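Local atomic coordinates of reticulocyte binding protein (Streptococcus agalactiae COH1, PDB entry 3FAW), a protein that probably hydrolyses the alpha-1,6 linkages of pullulan and related alpha-glucans, as a pullulanase anchored to the streptococcal cell wall. Residues H106-Y111 and N115-Q120; R276-D281 and L302-K307; A296-K301 and T311-L316; A738-D743 and K769-G774; A750-A755 and V762-K767. All coordinates share one frame; numbering follows the deposited sequence.

Interaction 1: H106-Y111 and N115-Q120; sequences HFNISY and NVTTRQ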
# COMPACT_ATOMS: atom_id res chain seq x y z
N HIS A 106 -30.96 -18.08 18.83
CA HIS A 106 -30.92 -18.74 17.52
C HIS A 106 -31.87 -19.93 17.48
O HIS A 106 -32.24 -20.48 18.52
CB HIS A 106 -29.51 -19.23 17.21
CG HIS A 106 -28.50 -18.13 17.12
ND1 HIS A 106 -27.47 -17.98 18.03
CD2 HIS A 106 -28.35 -17.12 16.23
CE1 HIS A 106 -26.74 -16.93 17.70
NE2 HIS A 106 -27.25 -16.40 16.61
N PHE A 107 -32.24 -20.34 16.28
CA PHE A 107 -33.19 -21.43 16.09
C PHE A 107 -32.49 -22.78 15.88
O PHE A 107 -31.39 -22.85 15.34
CB PHE A 107 -34.15 -21.08 14.95
CG PHE A 107 -34.96 -19.84 15.23
CD1 PHE A 107 -36.16 -19.92 15.91
CD2 PHE A 107 -34.48 -18.59 14.85
CE1 PHE A 107 -36.89 -18.78 16.19
CE2 PHE A 107 -35.21 -17.45 15.14
CZ PHE A 107 -36.41 -17.55 15.80
N ASN A 108 -33.14 -23.84 16.36
CA ASN A 108 -32.67 -25.20 16.14
C ASN A 108 -33.46 -25.84 15.01
O ASN A 108 -34.68 -25.95 15.08
CB ASN A 108 -32.81 -26.04 17.41
CG ASN A 108 -32.15 -27.41 17.28
OD1 ASN A 108 -30.92 -27.52 17.32
ND2 ASN A 108 -32.96 -28.45 17.12
N ILE A 109 -32.76 -26.25 13.96
CA ILE A 109 -33.37 -26.98 12.85
C ILE A 109 -33.04 -28.45 13.03
O ILE A 109 -31.89 -28.80 13.30
CB ILE A 109 -32.84 -26.49 11.48
CG1 ILE A 109 -32.79 -24.95 11.42
CG2 ILE A 109 -33.71 -27.03 10.36
CD1 ILE A 109 -34.10 -24.27 11.78
N SER A 110 -34.05 -29.32 12.90
CA SER A 110 -33.85 -30.75 13.11
C SER A 110 -34.47 -31.60 12.01
O SER A 110 -35.52 -31.27 11.46
CB SER A 110 -34.39 -31.19 14.48
OG SER A 110 -35.78 -30.98 14.59
N TYR A 111 -33.81 -32.71 11.72
CA TYR A 111 -34.21 -33.63 10.66
C TYR A 111 -33.51 -34.97 10.89
O TYR A 111 -32.28 -35.04 10.83
CB TYR A 111 -33.80 -33.06 9.30
CG TYR A 111 -34.46 -33.75 8.13
CD1 TYR A 111 -35.67 -33.29 7.62
CD2 TYR A 111 -33.88 -34.86 7.52
CE1 TYR A 111 -36.28 -33.92 6.56
CE2 TYR A 111 -34.49 -35.50 6.45
CZ TYR A 111 -35.69 -35.02 5.97
OH TYR A 111 -36.31 -35.64 4.91
N ASN A 115 -29.38 -32.29 14.59
CA ASN A 115 -29.86 -31.00 15.08
C ASN A 115 -28.76 -29.97 14.88
O ASN A 115 -27.63 -30.18 15.32
CB ASN A 115 -30.21 -31.08 16.57
CG ASN A 115 -31.40 -31.98 16.84
OD1 ASN A 115 -31.33 -33.20 16.67
ND2 ASN A 115 -32.50 -31.39 17.29
N VAL A 116 -29.08 -28.87 14.20
CA VAL A 116 -28.11 -27.80 13.98
C VAL A 116 -28.69 -26.45 14.42
O VAL A 116 -29.89 -26.20 14.29
CB VAL A 116 -27.66 -27.72 12.50
CG1 VAL A 116 -27.19 -29.09 12.02
CG2 VAL A 116 -28.78 -27.19 11.60
N THR A 117 -27.82 -25.58 14.94
CA THR A 117 -28.21 -24.25 15.38
C THR A 117 -27.97 -23.24 14.25
O THR A 117 -26.94 -23.31 13.57
CB THR A 117 -27.44 -23.82 16.64
OG1 THR A 117 -27.65 -24.78 17.68
CG2 THR A 117 -27.90 -22.44 17.13
N THR A 118 -28.91 -22.33 14.05
CA THR A 118 -28.80 -21.36 12.96
C THR A 118 -27.71 -20.33 13.24
O THR A 118 -27.50 -19.91 14.38
CB THR A 118 -30.13 -20.61 12.71
OG1 THR A 118 -30.54 -19.92 13.89
CG2 THR A 118 -31.23 -21.59 12.29
N ARG A 119 -27.00 -19.96 12.18
CA ARG A 119 -25.98 -18.92 12.20
C ARG A 119 -26.58 -17.71 11.48
O ARG A 119 -27.29 -17.87 10.49
CB ARG A 119 -24.73 -19.42 11.46
CG ARG A 119 -23.66 -18.36 11.16
CD ARG A 119 -22.39 -18.99 10.60
NE ARG A 119 -22.62 -19.67 9.32
CZ ARG A 119 -22.49 -19.12 8.11
NH1 ARG A 119 -22.13 -17.84 7.98
NH2 ARG A 119 -22.73 -19.84 7.03
N GLN A 120 -26.29 -16.51 11.97
CA GLN A 120 -26.76 -15.30 11.29
C GLN A 120 -25.81 -14.97 10.14
O GLN A 120 -24.61 -14.84 10.35
CB GLN A 120 -26.84 -14.13 12.26
CG GLN A 120 -27.95 -14.27 13.29
CD GLN A 120 -27.91 -13.19 14.36
OE1 GLN A 120 -26.84 -12.72 14.75
NE2 GLN A 120 -29.08 -12.81 14.86

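Interaction 2: R276-D281 and L302-K307; sequences RDFTSD and LDYLQK. With CA (calcium ion), chain C.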
# COMPACT_ATOMS: atom_id res chain seq x y z
N ARG A 276 12.38 3.73 8.65
CA ARG A 276 13.64 3.15 9.12
C ARG A 276 14.76 3.34 8.09
O ARG A 276 15.80 3.92 8.40
CB ARG A 276 13.46 1.66 9.42
CG ARG A 276 14.71 0.94 9.94
CD ARG A 276 15.07 1.40 11.33
NE ARG A 276 16.16 0.61 11.90
CZ ARG A 276 16.58 0.70 13.16
NH1 ARG A 276 16.01 1.54 14.02
NH2 ARG A 276 17.58 -0.07 13.57
N ASP A 277 14.51 2.85 6.87
CA ASP A 277 15.51 2.89 5.79
C ASP A 277 16.16 4.25 5.62
O ASP A 277 17.38 4.35 5.44
CB ASP A 277 14.86 2.54 4.43
CG ASP A 277 14.35 1.11 4.36
OD1 ASP A 277 14.53 0.33 5.33
OD2 ASP A 277 13.76 0.76 3.31
N PHE A 278 15.34 5.29 5.66
CA PHE A 278 15.75 6.62 5.23
C PHE A 278 16.78 7.28 6.15
O PHE A 278 17.43 8.25 5.73
CB PHE A 278 14.52 7.53 5.08
CG PHE A 278 14.75 8.77 4.26
CD1 PHE A 278 15.30 8.69 2.98
CD2 PHE A 278 14.37 10.02 4.74
CE1 PHE A 278 15.50 9.83 2.22
CE2 PHE A 278 14.56 11.16 3.98
CZ PHE A 278 15.12 11.07 2.71
N THR A 279 16.93 6.78 7.37
CA THR A 279 17.90 7.34 8.33
C THR A 279 18.64 6.30 9.18
O THR A 279 19.14 6.64 10.25
CB THR A 279 17.21 8.36 9.28
OG1 THR A 279 16.19 7.71 10.04
CG2 THR A 279 16.60 9.52 8.48
N SER A 280 18.73 5.05 8.71
CA SER A 280 19.42 3.99 9.46
C SER A 280 20.90 3.82 9.08
O SER A 280 21.59 2.99 9.66
CB SER A 280 18.70 2.65 9.28
OG SER A 280 18.74 2.21 7.93
N ASP A 281 21.37 4.61 8.12
CA ASP A 281 22.78 4.56 7.69
C ASP A 281 23.73 4.89 8.85
O ASP A 281 23.58 5.92 9.51
CB ASP A 281 23.01 5.54 6.54
CG ASP A 281 24.32 5.30 5.79
OD1 ASP A 281 25.19 4.55 6.28
OD2 ASP A 281 24.48 5.87 4.70
N LEU A 302 14.61 16.05 5.13
CA LEU A 302 13.59 16.53 4.19
C LEU A 302 14.13 17.55 3.18
O LEU A 302 13.59 17.67 2.08
CB LEU A 302 12.39 17.13 4.93
CG LEU A 302 11.55 16.17 5.79
CD1 LEU A 302 10.47 16.95 6.56
CD2 LEU A 302 10.92 15.06 4.96
N ASP A 303 15.16 18.30 3.57
CA ASP A 303 15.81 19.25 2.67
C ASP A 303 16.30 18.56 1.39
O ASP A 303 16.14 19.09 0.29
CB ASP A 303 16.98 19.96 3.38
CG ASP A 303 16.53 21.10 4.29
OD1 ASP A 303 15.30 21.32 4.46
OD2 ASP A 303 17.41 21.79 4.86
N TYR A 304 16.89 17.38 1.55
CA TYR A 304 17.31 16.54 0.42
C TYR A 304 16.16 16.28 -0.56
O TYR A 304 16.33 16.39 -1.78
CB TYR A 304 17.86 15.21 0.92
CG TYR A 304 18.13 14.19 -0.18
CD1 TYR A 304 19.33 14.21 -0.90
CD2 TYR A 304 17.19 13.20 -0.49
CE1 TYR A 304 19.58 13.29 -1.90
CE2 TYR A 304 17.44 12.27 -1.50
CZ TYR A 304 18.64 12.32 -2.20
OH TYR A 304 18.90 11.41 -3.20
N LEU A 305 15.01 15.90 -0.01
CA LEU A 305 13.83 15.59 -0.82
C LEU A 305 13.19 16.85 -1.39
O LEU A 305 12.68 16.83 -2.51
CB LEU A 305 12.81 14.80 0.00
CG LEU A 305 13.25 13.40 0.46
CD1 LEU A 305 12.18 12.77 1.34
CD2 LEU A 305 13.54 12.50 -0.73
N GLN A 306 13.21 17.95 -0.63
CA GLN A 306 12.76 19.24 -1.15
C GLN A 306 13.60 19.63 -2.38
O GLN A 306 13.05 20.05 -3.40
CB GLN A 306 12.86 20.33 -0.07
CG GLN A 306 12.33 21.69 -0.52
CD GLN A 306 12.44 22.76 0.56
OE1 GLN A 306 13.19 22.62 1.53
NE2 GLN A 306 11.69 23.85 0.38
N LYS A 307 14.92 19.49 -2.27
CA LYS A 307 15.82 19.78 -3.38
C LYS A 307 15.61 18.80 -4.54
O LYS A 307 15.58 19.21 -5.70
CB LYS A 307 17.28 19.73 -2.92
CG LYS A 307 17.69 20.85 -1.96
CD LYS A 307 19.04 20.55 -1.32
CE LYS A 307 19.54 21.71 -0.46
NZ LYS A 307 18.82 21.81 0.85
CA CA C . 15.42 20.90 -7.28
O HOH W 1 13.40 21.25 -6.07
O HOH W 2 17.73 20.13 -7.50
O HOH W 3 13.96 21.83 -8.94
O HOH W 4 14.57 19.00 -8.87

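Interaction 3: A296-K301 and T311-L316; sequences AAFSEK and THIQLL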
# COMPACT_ATOMS: atom_id res chain seq x y z
N ALA A 296 11.10 11.68 13.86
CA ALA A 296 11.89 12.86 14.21
C ALA A 296 13.21 12.95 13.44
O ALA A 296 13.66 14.05 13.11
CB ALA A 296 12.15 12.89 15.71
N ALA A 297 13.83 11.81 13.16
CA ALA A 297 15.06 11.76 12.35
C ALA A 297 14.75 12.02 10.87
O ALA A 297 15.47 12.75 10.19
CB ALA A 297 15.76 10.41 12.52
N PHE A 298 13.67 11.41 10.38
CA PHE A 298 13.22 11.59 8.99
C PHE A 298 13.14 13.08 8.61
O PHE A 298 13.56 13.47 7.52
CB PHE A 298 11.86 10.92 8.77
CG PHE A 298 11.53 10.62 7.32
CD1 PHE A 298 11.49 9.30 6.88
CD2 PHE A 298 11.25 11.64 6.42
CE1 PHE A 298 11.18 9.00 5.55
CE2 PHE A 298 10.95 11.35 5.08
CZ PHE A 298 10.91 10.02 4.66
N SER A 299 12.61 13.90 9.52
CA SER A 299 12.47 15.35 9.27
C SER A 299 13.81 16.05 9.02
O SER A 299 13.87 17.06 8.31
CB SER A 299 11.74 16.03 10.42
OG SER A 299 12.48 15.92 11.62
N GLU A 300 14.88 15.52 9.62
CA GLU A 300 16.23 16.07 9.46
C GLU A 300 16.81 15.86 8.06
O GLU A 300 17.87 16.41 7.75
CB GLU A 300 17.18 15.46 10.50
CG GLU A 300 16.75 15.62 11.95
CD GLU A 300 17.80 15.16 12.94
OE1 GLU A 300 18.92 15.72 12.95
OE2 GLU A 300 17.52 14.22 13.71
N LYS A 301 16.13 15.07 7.23
CA LYS A 301 16.58 14.79 5.86
C LYS A 301 15.58 15.20 4.78
O LYS A 301 15.69 14.77 3.63
CB LYS A 301 16.91 13.29 5.74
CG LYS A 301 18.17 12.87 6.48
CD LYS A 301 19.37 13.65 5.96
CE LYS A 301 20.69 13.00 6.29
NZ LYS A 301 21.78 13.70 5.56
N THR A 311 6.93 15.83 -5.21
CA THR A 311 5.77 16.55 -4.66
C THR A 311 5.22 15.84 -3.42
O THR A 311 4.82 16.50 -2.46
CB THR A 311 4.64 16.69 -5.70
OG1 THR A 311 4.11 15.39 -6.03
CG2 THR A 311 5.14 17.38 -6.96
N HIS A 312 5.21 14.51 -3.46
CA HIS A 312 4.64 13.68 -2.39
C HIS A 312 5.64 12.64 -1.86
O HIS A 312 6.31 11.95 -2.63
CB HIS A 312 3.40 12.94 -2.90
CG HIS A 312 2.23 13.83 -3.17
ND1 HIS A 312 2.14 14.62 -4.30
CD2 HIS A 312 1.09 14.04 -2.47
CE1 HIS A 312 0.99 15.29 -4.27
NE2 HIS A 312 0.34 14.95 -3.17
N ILE A 313 5.72 12.54 -0.54
CA ILE A 313 6.50 11.49 0.11
C ILE A 313 5.55 10.38 0.57
O ILE A 313 4.66 10.62 1.39
CB ILE A 313 7.30 12.05 1.30
CG1 ILE A 313 8.23 13.18 0.84
CG2 ILE A 313 8.10 10.94 1.97
CD1 ILE A 313 8.90 13.94 1.97
N GLN A 314 5.72 9.19 0.00
CA GLN A 314 4.94 8.02 0.38
C GLN A 314 5.67 7.21 1.44
O GLN A 314 6.81 6.78 1.22
CB GLN A 314 4.66 7.16 -0.84
CG GLN A 314 3.78 5.94 -0.56
CD GLN A 314 3.36 5.24 -1.84
OE1 GLN A 314 2.76 5.85 -2.73
NE2 GLN A 314 3.68 3.95 -1.93
N LEU A 315 5.02 6.99 2.58
CA LEU A 315 5.61 6.22 3.67
C LEU A 315 5.04 4.81 3.72
O LEU A 315 3.82 4.62 3.73
CB LEU A 315 5.38 6.91 5.02
CG LEU A 315 5.94 8.33 5.16
CD1 LEU A 315 5.50 8.92 6.48
CD2 LEU A 315 7.45 8.34 5.02
N LEU A 316 5.93 3.82 3.77
CA LEU A 316 5.54 2.44 4.03
C LEU A 316 4.77 2.37 5.36
O LEU A 316 4.88 3.29 6.18
CB LEU A 316 6.76 1.50 4.02
CG LEU A 316 7.13 0.97 2.62
CD1 LEU A 316 7.83 2.05 1.79
CD2 LEU A 316 7.99 -0.30 2.70

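Interaction 4: A738-D743 and K769-G774; sequences AYQTID and KHLLKG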
# COMPACT_ATOMS: atom_id res chain seq x y z
N ALA A 738 11.95 7.75 -29.95
CA ALA A 738 11.88 9.20 -29.83
C ALA A 738 10.44 9.67 -29.96
O ALA A 738 9.69 9.15 -30.79
CB ALA A 738 12.75 9.87 -30.89
N TYR A 739 10.05 10.64 -29.14
CA TYR A 739 8.70 11.18 -29.16
C TYR A 739 8.66 12.67 -28.87
O TYR A 739 9.51 13.21 -28.17
CB TYR A 739 7.77 10.45 -28.18
CG TYR A 739 8.35 10.20 -26.81
CD1 TYR A 739 8.05 11.03 -25.73
CD2 TYR A 739 9.18 9.11 -26.58
CE1 TYR A 739 8.57 10.78 -24.46
CE2 TYR A 739 9.71 8.86 -25.33
CZ TYR A 739 9.40 9.69 -24.28
OH TYR A 739 9.94 9.41 -23.04
N GLN A 740 7.63 13.32 -29.41
CA GLN A 740 7.45 14.76 -29.26
C GLN A 740 6.14 15.06 -28.55
O GLN A 740 5.11 14.45 -28.82
CB GLN A 740 7.44 15.43 -30.63
CG GLN A 740 7.56 16.95 -30.58
CD GLN A 740 7.35 17.58 -31.94
OE1 GLN A 740 8.43 18.01 -32.56
NE2 GLN A 740 6.22 17.68 -32.42
N THR A 741 6.20 16.01 -27.62
CA THR A 741 5.00 16.53 -26.96
C THR A 741 5.02 18.06 -27.01
O THR A 741 6.08 18.68 -27.19
CB THR A 741 4.88 16.02 -25.51
OG1 THR A 741 3.71 16.58 -24.90
CG2 THR A 741 6.11 16.39 -24.68
N ILE A 742 3.85 18.66 -26.87
CA ILE A 742 3.68 20.11 -26.94
C ILE A 742 2.87 20.54 -25.73
O ILE A 742 1.93 19.84 -25.33
CB ILE A 742 2.91 20.54 -28.23
CG1 ILE A 742 3.41 19.75 -29.45
CG2 ILE A 742 3.06 22.04 -28.46
CD1 ILE A 742 2.65 20.05 -30.73
N ASP A 743 3.22 21.67 -25.12
CA ASP A 743 2.48 22.15 -23.95
C ASP A 743 1.44 23.21 -24.33
O ASP A 743 1.33 23.59 -25.50
CB ASP A 743 3.44 22.63 -22.84
CG ASP A 743 4.12 23.94 -23.15
OD1 ASP A 743 3.85 24.55 -24.21
OD2 ASP A 743 4.95 24.37 -22.32
N LYS A 769 11.87 18.36 -38.78
CA LYS A 769 13.09 19.13 -39.06
C LYS A 769 13.23 20.38 -38.19
O LYS A 769 14.34 20.83 -37.91
CB LYS A 769 13.17 19.53 -40.55
CG LYS A 769 12.10 20.52 -41.00
CD LYS A 769 12.26 20.91 -42.46
CE LYS A 769 11.28 22.00 -42.84
NZ LYS A 769 11.45 22.44 -44.26
N HIS A 770 12.09 20.94 -37.78
CA HIS A 770 12.06 22.11 -36.90
C HIS A 770 12.79 21.90 -35.57
O HIS A 770 13.19 22.87 -34.92
CB HIS A 770 10.60 22.51 -36.63
CG HIS A 770 9.82 21.48 -35.88
ND1 HIS A 770 9.63 21.53 -34.52
CD2 HIS A 770 9.18 20.36 -36.31
CE1 HIS A 770 8.91 20.49 -34.14
NE2 HIS A 770 8.63 19.77 -35.20
N LEU A 771 12.97 20.64 -35.17
CA LEU A 771 13.68 20.30 -33.93
C LEU A 771 15.17 20.60 -33.98
O LEU A 771 15.81 20.79 -32.94
CB LEU A 771 13.47 18.82 -33.59
CG LEU A 771 12.04 18.37 -33.28
CD1 LEU A 771 12.00 16.86 -33.02
CD2 LEU A 771 11.46 19.14 -32.10
N LEU A 772 15.74 20.66 -35.19
CA LEU A 772 17.17 20.97 -35.36
C LEU A 772 17.52 22.41 -34.96
O LEU A 772 18.69 22.72 -34.74
CB LEU A 772 17.61 20.70 -36.81
CG LEU A 772 17.57 19.23 -37.25
CD1 LEU A 772 17.59 19.12 -38.77
CD2 LEU A 772 18.72 18.44 -36.64
N LYS A 773 16.51 23.27 -34.88
CA LYS A 773 16.69 24.67 -34.46
C LYS A 773 16.52 24.87 -32.95
O LYS A 773 16.67 25.99 -32.46
CB LYS A 773 15.69 25.57 -35.19
CG LYS A 773 15.79 25.53 -36.72
CD LYS A 773 17.06 26.19 -37.25
CE LYS A 773 17.12 27.68 -36.97
NZ LYS A 773 18.20 28.35 -37.74
N GLY A 774 16.21 23.80 -32.23
CA GLY A 774 15.95 23.87 -30.80
C GLY A 774 17.19 23.82 -29.92
O GLY A 774 18.31 23.70 -30.42

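Interaction 5: A750-A755 and V762-K767; sequences AVFVNA and VLLGEK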
# COMPACT_ATOMS: atom_id res chain seq x y z
N ALA A 750 10.98 17.46 -27.41
CA ALA A 750 11.24 16.16 -28.04
C ALA A 750 12.22 15.34 -27.21
O ALA A 750 13.30 15.83 -26.89
CB ALA A 750 11.77 16.35 -29.45
N VAL A 751 11.84 14.10 -26.90
CA VAL A 751 12.66 13.19 -26.09
C VAL A 751 13.20 12.05 -26.95
O VAL A 751 12.43 11.37 -27.64
CB VAL A 751 11.83 12.56 -24.94
CG1 VAL A 751 12.74 11.74 -24.02
CG2 VAL A 751 11.09 13.64 -24.15
N PHE A 752 14.51 11.85 -26.91
CA PHE A 752 15.19 10.78 -27.64
C PHE A 752 15.89 9.84 -26.66
O PHE A 752 16.66 10.30 -25.82
CB PHE A 752 16.24 11.36 -28.59
CG PHE A 752 15.69 12.35 -29.59
CD1 PHE A 752 15.34 11.94 -30.87
CD2 PHE A 752 15.54 13.69 -29.26
CE1 PHE A 752 14.84 12.84 -31.79
CE2 PHE A 752 15.04 14.60 -30.17
CZ PHE A 752 14.69 14.17 -31.44
N VAL A 753 15.62 8.54 -26.77
CA VAL A 753 16.28 7.53 -25.93
C VAL A 753 16.91 6.44 -26.79
O VAL A 753 16.20 5.58 -27.32
CB VAL A 753 15.29 6.87 -24.94
CG1 VAL A 753 15.96 5.73 -24.18
CG2 VAL A 753 14.73 7.91 -23.96
N ASN A 754 18.23 6.49 -26.95
CA ASN A 754 18.98 5.40 -27.57
C ASN A 754 19.44 4.42 -26.50
O ASN A 754 20.46 4.65 -25.84
CB ASN A 754 20.17 5.92 -28.38
CG ASN A 754 20.90 4.80 -29.13
OD1 ASN A 754 20.41 3.67 -29.22
ND2 ASN A 754 22.07 5.12 -29.69
N ALA A 755 18.69 3.34 -26.32
CA ALA A 755 19.05 2.28 -25.38
C ALA A 755 19.90 1.19 -26.05
O ALA A 755 20.18 0.16 -25.44
CB ALA A 755 17.80 1.67 -24.76
N VAL A 762 18.75 8.98 -35.78
CA VAL A 762 17.30 9.13 -35.74
C VAL A 762 16.84 10.12 -36.82
O VAL A 762 17.20 11.29 -36.79
CB VAL A 762 16.82 9.63 -34.36
CG1 VAL A 762 15.32 9.85 -34.36
CG2 VAL A 762 17.21 8.63 -33.27
N LEU A 763 16.04 9.63 -37.77
CA LEU A 763 15.55 10.45 -38.87
C LEU A 763 14.42 11.39 -38.42
O LEU A 763 13.50 10.97 -37.71
CB LEU A 763 15.06 9.55 -40.01
CG LEU A 763 14.53 10.19 -41.30
CD1 LEU A 763 15.56 11.13 -41.94
CD2 LEU A 763 14.13 9.10 -42.27
N LEU A 764 14.51 12.66 -38.81
CA LEU A 764 13.48 13.65 -38.51
C LEU A 764 12.65 13.98 -39.75
O LEU A 764 11.42 14.06 -39.68
CB LEU A 764 14.10 14.94 -37.94
CG LEU A 764 14.88 14.76 -36.63
CD1 LEU A 764 15.42 16.10 -36.13
CD2 LEU A 764 14.01 14.11 -35.57
N GLY A 765 13.31 14.16 -40.89
CA GLY A 765 12.63 14.44 -42.15
C GLY A 765 11.92 15.78 -42.12
O GLY A 765 12.15 16.58 -41.22
N GLU A 766 11.06 16.03 -43.11
CA GLU A 766 10.34 17.30 -43.19
C GLU A 766 9.36 17.51 -42.03
O GLU A 766 9.07 18.65 -41.67
CB GLU A 766 9.60 17.42 -44.53
CG GLU A 766 10.51 17.75 -45.71
CD GLU A 766 11.09 19.15 -45.63
OE1 GLU A 766 10.31 20.12 -45.67
OE2 GLU A 766 12.33 19.27 -45.51
N LYS A 767 8.87 16.41 -41.45
CA LYS A 767 7.90 16.49 -40.36
C LYS A 767 8.48 17.03 -39.06
O LYS A 767 7.83 17.83 -38.37
CB LYS A 767 7.25 15.13 -40.11
CG LYS A 767 6.14 15.17 -39.06
CD LYS A 767 5.24 13.94 -39.13
CE LYS A 767 4.23 13.93 -37.98
NZ LYS A 767 3.47 15.20 -37.86

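Interaction 1: H106-Y111 and N115-Q120
Phe107 and Thr118 hold each other by two hydrogen bonds. Thr118 N donates to Phe107 O at 2.8 Å. In return, Phe107 N donates to the hydroxyl oxygen Thr118 OG1 at 3.0 Å, with an angle of 149° at the hydrogen. That hydroxyl is brought there by chi1 of 60°, which sets OG1 between the backbone N and carbonyl carbon of Thr118. A side-chain oxygen therefore does the work of a backbone carbonyl at this end of the hairpin. Two residues on, Ile109 and Val116 form a regular antiparallel hydrogen-bonded pair. Ile109 N lies 2.9 Å from Val116 O, and Val116 N lies 3.0 Å from Ile109 O. Asn108 with Thr117 and Ser110 with Asn115 are the non-hydrogen-bonded pairs.

Packing follows the two faces. Beside Val116, Ile109 CG1 meets Thr118 CG2 at 3.8 Å, the two side chains crossing near a right angle. His106 CB rests on Thr117 CG2 at 3.6 Å. The amide of Gln120 stands at the edge of the His106 ring, the planes 87° apart, while Gln120 NE2 bonds to Tyr129 OH. Strand 71-73 pairs with strand 108-111 through Asn108 and Ser110. Strand 40-47 borders the partner strand, where the backbone of Arg119 is hydrogen-bonded to those of Ala43 and Gln45, and it also receives Ile109 and Val116.

Interaction 2: R276-D281 and L302-K307
Phe278 swings its ring toward Leu305 by setting CG anti to the backbone N, chi1 -162°. Leu305 sets CG anti to its carbonyl carbon, chi1 -65°, and meets the ring from the opposite direction. The ring corner Phe278 CZ does the touching. It lies 3.7 Å from Leu305 CD1 and 4.0 Å from Leu305 CD2, so it sits against the fork of the leucine. Tyr304 stands at the edge of the Phe278 ring, with CD2 4.4 Å from Phe278 CZ. The Tyr304 hydroxyl turns elsewhere, to a hydrogen bond with Glu622.

The loop 276-281 follows strand 269-273 of the catalytic TIM barrel. Helix 302-308 leads into the next barrel strand. Tyr271 of the first strand touches both Phe278 and Leu305, and Ile313 of the second touches Leu305.

Beyond this contact, at the C-terminal side of 302-307, Lys307 O binds a calcium ion at 2.3 Å. Four waters also bind the ion, and one of them donates to Gln306 O at 2.9 Å. No hydrogen bond joins the two segments. The loop is thus fitted to the helix by shape and apolar burial, while polar bonds to other parts, such as Phe278 O to Trp675, hold its backbone.

Interaction 3: A296-K301 and T311-L316
Phe298 reaches from its helix to Ile313 and Leu315 on a barrel strand. The chain leaves CB with CG anti to the backbone N, chi1 -159°, and this points the ring at the strand. CB itself is still 6.3 Å from Leu315 CD2, so the distance is bridged by the ring. On one flank of the ring, Phe298 CD2 and CE2 pass the Leu302 side chain. Phe298 CE2 also lies 4.2 Å from Ile313 CG2. On the other flank, Phe298 CE1 meets Leu315 CD2 at 3.8 Å. At the tip, Phe298 CZ lies between the two strand residues, 3.9 Å from Leu315 CD2 and 4.0 Å from Ile313 CG2.

This is a beta-alpha-beta crossover of the TIM barrel. Strand 269-273 leads through helices 295-298 and 302-308 to the parallel strand 312-315. Ile313 and Leu315, two residues apart, both turn their side chains toward the helical layer.

In the same layer, helix 367-381 adds Leu375 against Phe298 and Ile379 against Ile313. Ala273 of the preceding strand also touches the Phe298 side chain. At the start of the strand, Thr311 OG1 is hydrogen-bonded to His312 ND1 at 2.7 Å, in the plane of the imidazole. Thr311 OG1 also accepts from Val269 N, which ties this strand to its neighbour.

Interaction 4: A738-D743 and K769-G774
Gln740 OE1 is the atom that meets both His770 and Leu771. It lies 3.0 Å from His770 CE1, at the edge of the imidazole and near its plane. His770 NE2 is almost as close to Gln740 OE1, at 3.2 Å, but as modelled the angle is too poor for a hydrogen bond. From the other residue, Leu771 CD2 comes to 3.3 Å of Gln740 OE1. Gln740 OE1 reaches the ring edge, and the amide plane is turned 60° from the imidazole.

Torsions explain the meeting. Gln740 puts CG anti to its backbone N, chi1 -168°, and runs extended beyond it, which carries the amide across to the turn. His770 takes chi1 of 64° and comes from the opposite direction. Leu771 CG then lies 3.9 Å above one face of the His770 ring, toward its rim.

The turn carrying both residues is a 3-10 segment. Leu772 N bonds to Lys769 O at 3.1 Å. The backbone of Gln740 is bonded to that of Ser720 in the neighbouring strand, and its side chain rests on Ile748. Leu771 also touches Ala750 on the adjacent strand. The contact lays a 3-10 turn over the antiparallel sheet of the C-terminal domain, consistent with the beta domain that follows the barrel in alpha-amylase relatives.

Interaction 5: A750-A755 and V762-K767
Apolar contacts join Phe752 to Val762 and Leu764. All are made at the edge of the Phe752 ring, near its plane. Phe752 CE1 lies 4.0 Å from Val762 CG1 and 4.1 Å from Leu764 CD2. The neighbouring ring corner, Phe752 CZ, is 4.2 Å from the same Leu764 CD2. Leu764 crosses the phenylalanine side chain at about a right angle, whereas Val762 lies more slantwise to it. Phe752 has CG anti to the carbonyl carbon, chi1 -58°. This turns the ring off its strand toward 762-764. Val762 sends CG1 to meet it by placing that methyl anti to its own N, chi1 177°.

Polar bonds to other parts hold the strand that carries Phe752. Phe752 is backbone-bonded to Ile809, while Ala750 is bonded to Ile811. Asn754 ND2 bonds to Ile803 O, at the end of strand 800-803, and to Lys758 O.

Further apolar residues gather here. Leu801 and Ile803 of strand 800-803 touch the Phe752 side chain, as does Ala738 of strand 736-742, the sheet neighbour of 748-754. No hydrogen bond spans 750-755 and 762-767. Burial of hydrocarbon therefore joins them, with the aromatic ring filling the layer between the two antiparallel sheets of this C-terminal domain.

How the interactions relate
Interactions 2 and 3 form one cluster in the barrel, their centres about 6 Å apart. They meet where Phe278 CD2 lies 3.4 Å from Phe298 CE1 and where Leu305 CD1 lies 3.5 Å from Ile313 CD1. Their segments alternate along the chain. Interactions 4 and 5 form a second cluster, centres about 8 Å apart, their first segments on the neighbouring strands 736-742 and 748-754. Tyr739 O and Val751 N, 2.8 Å apart, probably hydrogen-bond between them. The two clusters come within about 17 Å at the nearest atoms of interactions 3 and 4. Interaction 1 stands alone in an N-terminal sheet, its centre 55 Å or more from every other. Lys307 O of interaction 2 binds one calcium ion.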